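Local coordinates for protein Syntaxin1 (Monosiga brevicollis, PDB 2XHE) that probably acts as a membrane-anchored SNARE of the syntaxin family, binding partner SNAREs in vesicle transport and membrane fusion, at residues R49-I60 with L100-I111; Q137-R145 with L239-D248. All coordinates share one frame; numbering follows the deposited sequence.

Contact 1. Residues R49-I60 with L100-I111; sequences RVKRIRDNIEDI and LGNKIRADLKQI
Ile53 and Ile104 interlock where helices 44-72 and 80-116 of the Habc bundle, the N-terminal helical domain of syntaxins, run antiparallel. The packing is knobs-into-holes, with segment axes 9.7 Å apart and the N-to-C directions of the segments at 152°. Ile104 can be followed outward from CB. Its CG2 meets CG2 of Ile53 at 4.2 Å, and the other branch starts at CG1, 3.7 Å from CB of Asn56. CG1 lies anti to the carbonyl carbon (chi1 -80°), which sends CD1 into the hole formed by Ile53, Asn56, Ile57 and Ile60. There Ile104 CD1 lies 3.5 Å from Asn56 CB. Ile104 CD1 is also 3.8 Å from Ile60 CD1. In return, Ile53 sits among Ile104, Asp107, Leu108 and Ile111. Phe147 of helix 131-171 also packs on Ile104. Beside this apolar core, Asp107 joins two arginines in a salt-bridge network. Gln110 CG lies over one face of the Arg49 guanidinium, and Arg52 NH1 lies over the opposite face near the rim. NH2 of Arg49 meets Asp107 OD1 at 3.0 Å, nearly head-on to the C-O bond. Arg52 NE donates to Asp107 OD2 at 2.7 Å, on the syn side and out of the carboxylate plane by 26°.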
loop_
_atom_site.group_PDB
_atom_site.type_symbol
_atom_site.label_atom_id
_atom_site.label_comp_id
_atom_site.label_asym_id
_atom_site.label_seq_id
_atom_site.Cartn_x
_atom_site.Cartn_y
_atom_site.Cartn_z
ATOM N N ARG B 49 -25.615 -14.890 -11.722
ATOM C CA ARG B 49 -25.794 -13.447 -11.801
ATOM C C ARG B 49 -24.449 -12.745 -11.943
ATOM O O ARG B 49 -24.317 -11.801 -12.726
ATOM C CB ARG B 49 -26.510 -12.877 -10.572
ATOM C CG ARG B 49 -27.540 -13.766 -9.912
ATOM C CD ARG B 49 -28.444 -12.915 -9.032
ATOM N NE ARG B 49 -29.438 -12.234 -9.847
ATOM C CZ ARG B 49 -30.662 -12.712 -10.048
ATOM N NH1 ARG B 49 -31.018 -13.847 -9.455
ATOM N NH2 ARG B 49 -31.532 -12.060 -10.820
ATOM N N VAL B 50 -23.446 -13.174 -11.184
ATOM C CA VAL B 50 -22.188 -12.442 -11.254
ATOM C C VAL B 50 -21.430 -12.701 -12.560
ATOM O O VAL B 50 -20.814 -11.782 -13.113
ATOM C CB VAL B 50 -21.323 -12.510 -9.948
ATOM C CG1 VAL B 50 -22.129 -11.990 -8.758
ATOM C CG2 VAL B 50 -20.811 -13.893 -9.665
ATOM N N LYS B 51 -21.511 -13.929 -13.077
ATOM C CA LYS B 51 -21.088 -14.189 -14.454
ATOM C C LYS B 51 -21.827 -13.227 -15.393
ATOM O O LYS B 51 -21.198 -12.521 -16.185
ATOM C CB LYS B 51 -21.375 -15.631 -14.865
ATOM C CG LYS B 51 -20.163 -16.385 -15.403
ATOM C CD LYS B 51 -19.489 -15.632 -16.530
ATOM C CE LYS B 51 -18.137 -16.248 -16.846
ATOM N NZ LYS B 51 -17.678 -15.893 -18.222
ATOM N N ARG B 52 -23.158 -13.197 -15.289
ATOM C CA ARG B 52 -23.973 -12.279 -16.081
ATOM C C ARG B 52 -23.480 -10.838 -15.968
ATOM O O ARG B 52 -23.289 -10.178 -16.998
ATOM C CB ARG B 52 -25.456 -12.359 -15.687
ATOM C CG ARG B 52 -26.428 -12.411 -16.878
ATOM C CD ARG B 52 -27.769 -11.726 -16.606
ATOM N NE ARG B 52 -28.323 -11.997 -15.280
ATOM C CZ ARG B 52 -28.646 -13.205 -14.825
ATOM N NH1 ARG B 52 -29.149 -13.340 -13.603
ATOM N NH2 ARG B 52 -28.456 -14.282 -15.585
ATOM N N ILE B 53 -23.289 -10.359 -14.725
ATOM C CA ILE B 53 -22.828 -8.990 -14.467
ATOM C C ILE B 53 -21.437 -8.756 -15.064
ATOM O O ILE B 53 -21.233 -7.791 -15.811
ATOM C CB ILE B 53 -22.839 -8.624 -12.939
ATOM C CG1 ILE B 53 -24.243 -8.756 -12.351
ATOM C CG2 ILE B 53 -22.330 -7.196 -12.688
ATOM C CD1 ILE B 53 -24.245 -8.964 -10.879
ATOM N N ARG B 54 -20.482 -9.635 -14.756
ATOM C CA ARG B 54 -19.155 -9.509 -15.360
ATOM C C ARG B 54 -19.293 -9.401 -16.876
ATOM O O ARG B 54 -18.780 -8.462 -17.488
ATOM C CB ARG B 54 -18.233 -10.680 -15.006
ATOM C CG ARG B 54 -17.949 -10.848 -13.535
ATOM C CD ARG B 54 -16.585 -11.464 -13.298
ATOM N NE ARG B 54 -16.030 -10.961 -12.050
ATOM C CZ ARG B 54 -16.535 -11.236 -10.852
ATOM N NH1 ARG B 54 -17.593 -12.038 -10.758
ATOM N NH2 ARG B 54 -15.984 -10.710 -9.753
ATOM N N ASP B 55 -20.003 -10.361 -17.470
ATOM C CA ASP B 55 -20.209 -10.396 -18.924
ATOM C C ASP B 55 -20.864 -9.133 -19.487
ATOM O O ASP B 55 -20.385 -8.578 -20.476
ATOM C CB ASP B 55 -21.001 -11.640 -19.345
ATOM C CG ASP B 55 -20.147 -12.902 -19.372
ATOM O OD1 ASP B 55 -18.904 -12.783 -19.344
ATOM O OD2 ASP B 55 -20.727 -14.009 -19.419
ATOM N N ASN B 56 -21.951 -8.683 -18.865
ATOM C CA ASN B 56 -22.608 -7.456 -19.292
ATOM C C ASN B 56 -21.660 -6.266 -19.219
ATOM O O ASN B 56 -21.611 -5.458 -20.156
ATOM C CB ASN B 56 -23.844 -7.170 -18.442
ATOM C CG ASN B 56 -24.986 -8.115 -18.728
ATOM O OD1 ASN B 56 -24.907 -8.948 -19.628
ATOM N ND2 ASN B 56 -26.066 -7.984 -17.967
ATOM N N ILE B 57 -20.925 -6.153 -18.104
ATOM C CA ILE B 57 -19.957 -5.069 -17.914
ATOM C C ILE B 57 -18.953 -5.030 -19.070
ATOM O O ILE B 57 -18.774 -3.987 -19.704
ATOM C CB ILE B 57 -19.214 -5.162 -16.549
ATOM C CG1 ILE B 57 -20.107 -4.713 -15.400
ATOM C CG2 ILE B 57 -17.961 -4.291 -16.526
ATOM C CD1 ILE B 57 -19.471 -4.947 -14.050
ATOM N N GLU B 58 -18.309 -6.164 -19.351
ATOM C CA GLU B 58 -17.415 -6.266 -20.512
ATOM C C GLU B 58 -18.111 -5.848 -21.821
ATOM O O GLU B 58 -17.545 -5.101 -22.620
ATOM C CB GLU B 58 -16.825 -7.674 -20.643
ATOM C CG GLU B 58 -15.934 -8.105 -19.488
ATOM C CD GLU B 58 -15.239 -9.441 -19.747
ATOM O OE1 GLU B 58 -15.202 -9.886 -20.918
ATOM O OE2 GLU B 58 -14.724 -10.045 -18.779
ATOM N N ASP B 59 -19.334 -6.329 -22.037
ATOM C CA ASP B 59 -20.121 -5.917 -23.195
ATOM C C ASP B 59 -20.235 -4.398 -23.248
ATOM O O ASP B 59 -19.853 -3.775 -24.242
ATOM C CB ASP B 59 -21.514 -6.551 -23.171
ATOM C CG ASP B 59 -21.503 -8.019 -23.602
ATOM O OD1 ASP B 59 -20.489 -8.468 -24.187
ATOM O OD2 ASP B 59 -22.512 -8.723 -23.355
ATOM N N ILE B 60 -20.753 -3.805 -22.172
ATOM C CA ILE B 60 -20.858 -2.354 -22.080
ATOM C C ILE B 60 -19.521 -1.665 -22.387
ATOM O O ILE B 60 -19.485 -0.671 -23.113
ATOM C CB ILE B 60 -21.373 -1.899 -20.702
ATOM C CG1 ILE B 60 -22.747 -2.498 -20.413
ATOM C CG2 ILE B 60 -21.439 -0.382 -20.623
ATOM C CD1 ILE B 60 -23.447 -1.835 -19.235
ATOM N N LEU B 100 -28.485 -3.317 -20.928
ATOM C CA LEU B 100 -27.448 -4.026 -20.190
ATOM C C LEU B 100 -27.215 -3.386 -18.823
ATOM O O LEU B 100 -27.051 -4.080 -17.818
ATOM C CB LEU B 100 -26.148 -4.040 -20.988
ATOM C CG LEU B 100 -26.092 -5.111 -22.079
ATOM C CD1 LEU B 100 -24.822 -5.009 -22.899
ATOM C CD2 LEU B 100 -26.188 -6.459 -21.427
ATOM N N GLY B 101 -27.205 -2.057 -18.798
ATOM C CA GLY B 101 -27.114 -1.312 -17.558
ATOM C C GLY B 101 -28.199 -1.671 -16.554
ATOM O O GLY B 101 -27.900 -2.009 -15.410
ATOM N N ASN B 102 -29.457 -1.601 -16.976
ATOM C CA ASN B 102 -30.574 -1.888 -16.082
ATOM C C ASN B 102 -30.576 -3.311 -15.542
ATOM O O ASN B 102 -30.991 -3.548 -14.407
ATOM C CB ASN B 102 -31.909 -1.555 -16.752
ATOM C CG ASN B 102 -32.106 -0.061 -16.925
ATOM O OD1 ASN B 102 -32.352 0.420 -18.032
ATOM N ND2 ASN B 102 -31.976 0.688 -15.830
ATOM N N LYS B 103 -30.115 -4.262 -16.345
ATOM C CA LYS B 103 -30.052 -5.636 -15.879
ATOM C C LYS B 103 -29.015 -5.720 -14.768
ATOM O O LYS B 103 -29.285 -6.257 -13.698
ATOM C CB LYS B 103 -29.710 -6.597 -17.025
ATOM C CG LYS B 103 -30.632 -7.829 -17.126
ATOM C CD LYS B 103 -30.454 -8.794 -15.965
ATOM C CE LYS B 103 -31.794 -9.318 -15.451
ATOM N NZ LYS B 103 -32.489 -10.213 -16.416
ATOM N N ILE B 104 -27.832 -5.173 -15.032
ATOM C CA ILE B 104 -26.756 -5.134 -14.045
ATOM C C ILE B 104 -27.252 -4.515 -12.747
ATOM O O ILE B 104 -26.971 -5.021 -11.656
ATOM C CB ILE B 104 -25.547 -4.313 -14.546
ATOM C CG1 ILE B 104 -24.684 -5.151 -15.491
ATOM C CG2 ILE B 104 -24.711 -3.851 -13.380
ATOM C CD1 ILE B 104 -23.859 -4.329 -16.462
ATOM N N ARG B 105 -27.999 -3.422 -12.867
ATOM C CA ARG B 105 -28.505 -2.747 -11.682
ATOM C C ARG B 105 -29.522 -3.611 -10.937
ATOM O O ARG B 105 -29.566 -3.623 -9.703
ATOM C CB ARG B 105 -29.056 -1.348 -12.001
ATOM C CG ARG B 105 -29.760 -0.718 -10.813
ATOM C CD ARG B 105 -29.607 0.776 -10.783
ATOM N NE ARG B 105 -30.034 1.394 -12.031
ATOM C CZ ARG B 105 -30.641 2.574 -12.096
ATOM N NH1 ARG B 105 -30.895 3.263 -10.979
ATOM N NH2 ARG B 105 -30.999 3.068 -13.276
ATOM N N ALA B 106 -30.324 -4.353 -11.682
ATOM C CA ALA B 106 -31.344 -5.179 -11.061
ATOM C C ALA B 106 -30.740 -6.439 -10.449
ATOM O O ALA B 106 -31.203 -6.915 -9.410
ATOM C CB ALA B 106 -32.429 -5.522 -12.060
ATOM N N ASP B 107 -29.712 -6.981 -11.097
ATOM C CA ASP B 107 -29.019 -8.139 -10.553
ATOM C C ASP B 107 -28.292 -7.728 -9.273
ATOM O O ASP B 107 -28.305 -8.468 -8.292
ATOM C CB ASP B 107 -28.043 -8.762 -11.570
ATOM C CG ASP B 107 -28.744 -9.615 -12.635
ATOM O OD1 ASP B 107 -29.847 -10.146 -12.375
ATOM O OD2 ASP B 107 -28.175 -9.761 -13.740
ATOM N N LEU B 108 -27.670 -6.547 -9.273
ATOM C CA LEU B 108 -27.024 -6.042 -8.056
ATOM C C LEU B 108 -28.035 -5.872 -6.918
ATOM O O LEU B 108 -27.874 -6.474 -5.856
ATOM C CB LEU B 108 -26.276 -4.731 -8.310
ATOM C CG LEU B 108 -24.976 -4.869 -9.099
ATOM C CD1 LEU B 108 -24.323 -3.513 -9.338
ATOM C CD2 LEU B 108 -24.017 -5.849 -8.423
ATOM N N LYS B 109 -29.075 -5.066 -7.143
ATOM C CA LYS B 109 -30.116 -4.870 -6.135
ATOM C C LYS B 109 -30.634 -6.193 -5.603
ATOM O O LYS B 109 -30.800 -6.358 -4.397
ATOM C CB LYS B 109 -31.266 -4.005 -6.659
ATOM C CG LYS B 109 -31.019 -2.510 -6.477
ATOM C CD LYS B 109 -32.130 -1.656 -7.066
ATOM C CE LYS B 109 -31.767 -0.173 -7.007
ATOM N NZ LYS B 109 -32.787 0.686 -7.679
ATOM N N GLN B 110 -30.875 -7.141 -6.501
ATOM C CA GLN B 110 -31.362 -8.451 -6.095
ATOM C C GLN B 110 -30.396 -9.095 -5.089
ATOM O O GLN B 110 -30.828 -9.676 -4.091
ATOM C CB GLN B 110 -31.601 -9.347 -7.321
ATOM C CG GLN B 110 -32.015 -10.799 -7.011
ATOM C CD GLN B 110 -33.177 -10.901 -6.026
ATOM O OE1 GLN B 110 -34.003 -9.985 -5.913
ATOM N NE2 GLN B 110 -33.242 -12.024 -5.304
ATOM N N ILE B 111 -29.092 -8.967 -5.337
ATOM C CA ILE B 111 -28.092 -9.573 -4.457
ATOM C C ILE B 111 -28.015 -8.830 -3.125
ATOM O O ILE B 111 -27.771 -9.438 -2.080
ATOM C CB ILE B 111 -26.688 -9.635 -5.102
ATOM C CG1 ILE B 111 -26.757 -10.290 -6.483
ATOM C CG2 ILE B 111 -25.731 -10.411 -4.211
ATOM C CD1 ILE B 111 -25.399 -10.481 -7.155
#

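Contact 2. Residues Q137-R145 with L239-D248; sequences QSQHSSLSR and LVASQGEMID
Ile247 and Ser141 form the tight part of this contact, where the loop after helix 214-237 lies against helix 131-171. The loop falls in the T-SNARE homology region, and the helix belongs to the N-terminal syntaxin domain. The contact therefore ties the two regions together, consistent with a closed syntaxin. Ile247 reaches in with CG1 anti to its backbone N (chi1 -179°). Its CD1 comes to 3.4 Å from the backbone O of Gln137 and the same distance from OG of Ser141. CG2 of Ile247 lies along the serine too, 3.9 Å from Ser141 CB. Gln243 extends its chain to the same spot and brings OE1 to 3.2 Å from Ser141 OG. That hydroxyl, Ser141 OG, is also 3.1 Å from O of Gln137. NE2 of Gln243 lies over one face of the His140 ring, with amide and ring planes 62° apart. A leucine in place of Gln243 would probably leave Ser141 OG without its polar partner in the loop and the His140 face without its amide.

The ends are looser. Leu239 CD1 only approaches CE1 of His140, at 4.2 Å. At the other end, Arg145 NH2 and Asp248 OD1 form a weak, bent salt bridge of 3.4 Å. The stronger partner of Asp248 OD1 is a backbone group of the other protein chain in the assembly. The chemistry implies that the loop is held here mainly by one isoleucine, with one serine-glutamine pair and one weak ion pair as its polar links, and that one end is shared with the binding partner.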
loop_
_atom_site.group_PDB
_atom_site.type_symbol
_atom_site.label_atom_id
_atom_site.label_comp_id
_atom_site.label_asym_id
_atom_site.label_seq_id
_atom_site.Cartn_x
_atom_site.Cartn_y
_atom_site.Cartn_z
ATOM N N GLN B 137 -20.822 -11.067 -0.297
ATOM C CA GLN B 137 -20.483 -9.686 0.027
ATOM C C GLN B 137 -19.288 -9.147 -0.753
ATOM O O GLN B 137 -19.323 -8.007 -1.210
ATOM C CB GLN B 137 -20.269 -9.518 1.528
ATOM C CG GLN B 137 -21.569 -9.487 2.315
ATOM C CD GLN B 137 -21.360 -9.515 3.820
ATOM O OE1 GLN B 137 -20.250 -9.756 4.307
ATOM N NE2 GLN B 137 -22.437 -9.278 4.563
ATOM N N SER B 138 -18.242 -9.952 -0.925
ATOM C CA SER B 138 -17.103 -9.494 -1.719
ATOM C C SER B 138 -17.427 -9.395 -3.207
ATOM O O SER B 138 -16.944 -8.487 -3.883
ATOM C CB SER B 138 -15.849 -10.334 -1.475
ATOM O OG SER B 138 -16.144 -11.707 -1.517
ATOM N N GLN B 139 -18.252 -10.313 -3.710
ATOM C CA GLN B 139 -18.747 -10.230 -5.086
ATOM C C GLN B 139 -19.591 -8.969 -5.281
ATOM O O GLN B 139 -19.408 -8.212 -6.244
ATOM C CB GLN B 139 -19.601 -11.458 -5.450
ATOM C CG GLN B 139 -18.864 -12.797 -5.553
ATOM C CD GLN B 139 -17.952 -12.900 -6.770
ATOM O OE1 GLN B 139 -17.938 -12.031 -7.642
ATOM N NE2 GLN B 139 -17.176 -13.970 -6.823
ATOM N N HIS B 140 -20.530 -8.756 -4.366
ATOM C CA HIS B 140 -21.447 -7.629 -4.474
ATOM C C HIS B 140 -20.695 -6.297 -4.483
ATOM O O HIS B 140 -20.985 -5.414 -5.297
ATOM C CB HIS B 140 -22.464 -7.660 -3.333
ATOM C CG HIS B 140 -23.521 -6.606 -3.443
ATOM N ND1 HIS B 140 -23.588 -5.730 -4.502
ATOM C CD2 HIS B 140 -24.552 -6.289 -2.627
ATOM C CE1 HIS B 140 -24.614 -4.914 -4.334
ATOM N NE2 HIS B 140 -25.218 -5.235 -3.205
ATOM N N SER B 141 -19.726 -6.163 -3.575
ATOM C CA SER B 141 -18.936 -4.946 -3.464
ATOM C C SER B 141 -18.090 -4.723 -4.703
ATOM O O SER B 141 -18.195 -3.691 -5.370
ATOM C CB SER B 141 -18.033 -5.011 -2.237
ATOM O OG SER B 141 -18.807 -4.971 -1.050
ATOM N N SER B 142 -17.247 -5.699 -5.010
ATOM C CA SER B 142 -16.334 -5.585 -6.134
ATOM C C SER B 142 -17.036 -5.139 -7.430
ATOM O O SER B 142 -16.561 -4.235 -8.125
ATOM C CB SER B 142 -15.603 -6.909 -6.340
ATOM O OG SER B 142 -14.655 -6.803 -7.387
ATOM N N LEU B 143 -18.164 -5.769 -7.746
ATOM C CA LEU B 143 -18.826 -5.544 -9.027
ATOM C C LEU B 143 -19.551 -4.198 -9.090
ATOM O O LEU B 143 -19.581 -3.541 -10.141
ATOM C CB LEU B 143 -19.792 -6.698 -9.347
ATOM C CG LEU B 143 -19.140 -8.053 -9.648
ATOM C CD1 LEU B 143 -20.173 -9.165 -9.688
ATOM C CD2 LEU B 143 -18.349 -8.003 -10.951
ATOM N N SER B 144 -20.142 -3.790 -7.972
ATOM C CA SER B 144 -20.766 -2.481 -7.912
ATOM C C SER B 144 -19.739 -1.408 -8.245
ATOM O O SER B 144 -20.020 -0.481 -8.998
ATOM C CB SER B 144 -21.372 -2.244 -6.542
ATOM O OG SER B 144 -22.353 -3.223 -6.276
ATOM N N ARG B 145 -18.538 -1.549 -7.699
ATOM C CA ARG B 145 -17.466 -0.623 -8.023
ATOM C C ARG B 145 -17.125 -0.727 -9.498
ATOM O O ARG B 145 -17.184 0.271 -10.215
ATOM C CB ARG B 145 -16.228 -0.833 -7.128
ATOM C CG ARG B 145 -16.405 -0.348 -5.672
ATOM C CD ARG B 145 -15.085 -0.341 -4.855
ATOM N NE ARG B 145 -14.593 -1.685 -4.540
ATOM C CZ ARG B 145 -15.173 -2.523 -3.676
ATOM N NH1 ARG B 145 -16.285 -2.167 -3.031
ATOM N NH2 ARG B 145 -14.646 -3.730 -3.462
ATOM N N LEU B 239 -25.682 3.519 -2.099
ATOM C CA LEU B 239 -25.829 2.065 -2.022
ATOM C C LEU B 239 -24.586 1.424 -1.421
ATOM O O LEU B 239 -24.606 0.266 -0.998
ATOM C CB LEU B 239 -26.083 1.486 -3.420
ATOM C CG LEU B 239 -26.688 0.084 -3.560
ATOM C CD1 LEU B 239 -25.664 -1.020 -3.292
ATOM C CD2 LEU B 239 -27.917 -0.060 -2.667
ATOM N N VAL B 240 -23.502 2.189 -1.399
ATOM C CA VAL B 240 -22.254 1.743 -0.802
ATOM C C VAL B 240 -22.218 2.172 0.669
ATOM O O VAL B 240 -21.451 1.634 1.465
ATOM C CB VAL B 240 -21.052 2.345 -1.534
ATOM C CG1 VAL B 240 -20.611 3.593 -0.818
ATOM C CG2 VAL B 240 -19.913 1.338 -1.622
ATOM N N ALA B 241 -23.049 3.147 1.021
ATOM C CA ALA B 241 -23.224 3.521 2.416
ATOM C C ALA B 241 -23.597 2.269 3.193
ATOM O O ALA B 241 -24.185 1.341 2.636
ATOM C CB ALA B 241 -24.308 4.581 2.558
ATOM N N SER B 242 -23.249 2.241 4.476
ATOM C CA SER B 242 -23.467 1.061 5.312
ATOM C C SER B 242 -22.983 -0.222 4.626
ATOM O O SER B 242 -23.451 -1.319 4.932
ATOM C CB SER B 242 -24.936 0.941 5.737
ATOM O OG SER B 242 -25.809 0.926 4.620
ATOM N N GLN B 243 -22.045 -0.065 3.694
ATOM C CA GLN B 243 -21.382 -1.192 3.050
ATOM C C GLN B 243 -19.909 -0.862 2.870
ATOM O O GLN B 243 -19.543 0.294 2.660
ATOM C CB GLN B 243 -22.018 -1.506 1.693
ATOM C CG GLN B 243 -21.297 -2.589 0.896
ATOM C CD GLN B 243 -22.021 -2.953 -0.397
ATOM O OE1 GLN B 243 -21.394 -3.151 -1.438
ATOM N NE2 GLN B 243 -23.348 -3.040 -0.333
ATOM N N GLY B 244 -19.063 -1.877 2.978
ATOM C CA GLY B 244 -17.648 -1.710 2.710
ATOM C C GLY B 244 -16.886 -0.711 3.565
ATOM O O GLY B 244 -16.875 -0.809 4.795
ATOM N N GLU B 245 -16.251 0.249 2.891
ATOM C CA GLU B 245 -15.232 1.132 3.476
ATOM C C GLU B 245 -13.930 0.361 3.749
ATOM O O GLU B 245 -12.831 0.933 3.715
ATOM C CB GLU B 245 -15.737 1.837 4.746
ATOM C CG GLU B 245 -15.265 1.206 6.061
ATOM C CD GLU B 245 -15.666 2.012 7.295
ATOM O OE1 GLU B 245 -16.003 3.207 7.149
ATOM O OE2 GLU B 245 -15.639 1.451 8.411
ATOM N N MET B 246 -14.074 -0.945 3.978
ATOM C CA MET B 246 -12.991 -1.799 4.454
ATOM C C MET B 246 -13.016 -3.186 3.790
ATOM O O MET B 246 -12.058 -3.961 3.909
ATOM C CB MET B 246 -13.103 -1.945 5.978
ATOM C CG MET B 246 -11.810 -2.323 6.678
ATOM S SD MET B 246 -10.476 -1.109 6.505
ATOM C CE MET B 246 -10.741 -0.067 7.934
ATOM N N ILE B 247 -14.113 -3.490 3.092
ATOM C CA ILE B 247 -14.325 -4.815 2.493
ATOM C C ILE B 247 -13.322 -5.186 1.386
ATOM O O ILE B 247 -13.002 -6.367 1.202
ATOM C CB ILE B 247 -15.790 -5.001 1.987
ATOM C CG1 ILE B 247 -15.993 -6.402 1.391
ATOM C CG2 ILE B 247 -16.158 -3.928 0.972
ATOM C CD1 ILE B 247 -17.434 -6.885 1.436
ATOM N N ASP B 248 -12.825 -4.191 0.657
ATOM C CA ASP B 248 -11.800 -4.443 -0.347
ATOM C C ASP B 248 -10.464 -4.891 0.254
ATOM O O ASP B 248 -9.521 -5.193 -0.475
ATOM C CB ASP B 248 -11.581 -3.219 -1.237
ATOM C CG ASP B 248 -11.101 -3.598 -2.633
ATOM O OD1 ASP B 248 -11.409 -4.728 -3.073
ATOM O OD2 ASP B 248 -10.426 -2.772 -3.291
#

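Contact 1 lies within the N-terminal helical domain, and contact 2 fastens the SNARE-homology loop to its outside. Their centres are 15 Å apart. Helix 131-171 joins them, since it carries residues 137-145 and also packs on both helices of contact 1. Arg54 NH1 and Gln139 OE1 form a probable hydrogen bond of 3.1 Å between the two sites. Val50 CB meets Leu143 CD1 at 3.5 Å, and Leu108 CD1 lies 3.7 Å from Ser144 OG. Contact 1 is mostly buried inside the chain. Contact 2 is only partly buried and lies nearer the partner protein, which reaches nine of its residues but only Arg54 of contact 1.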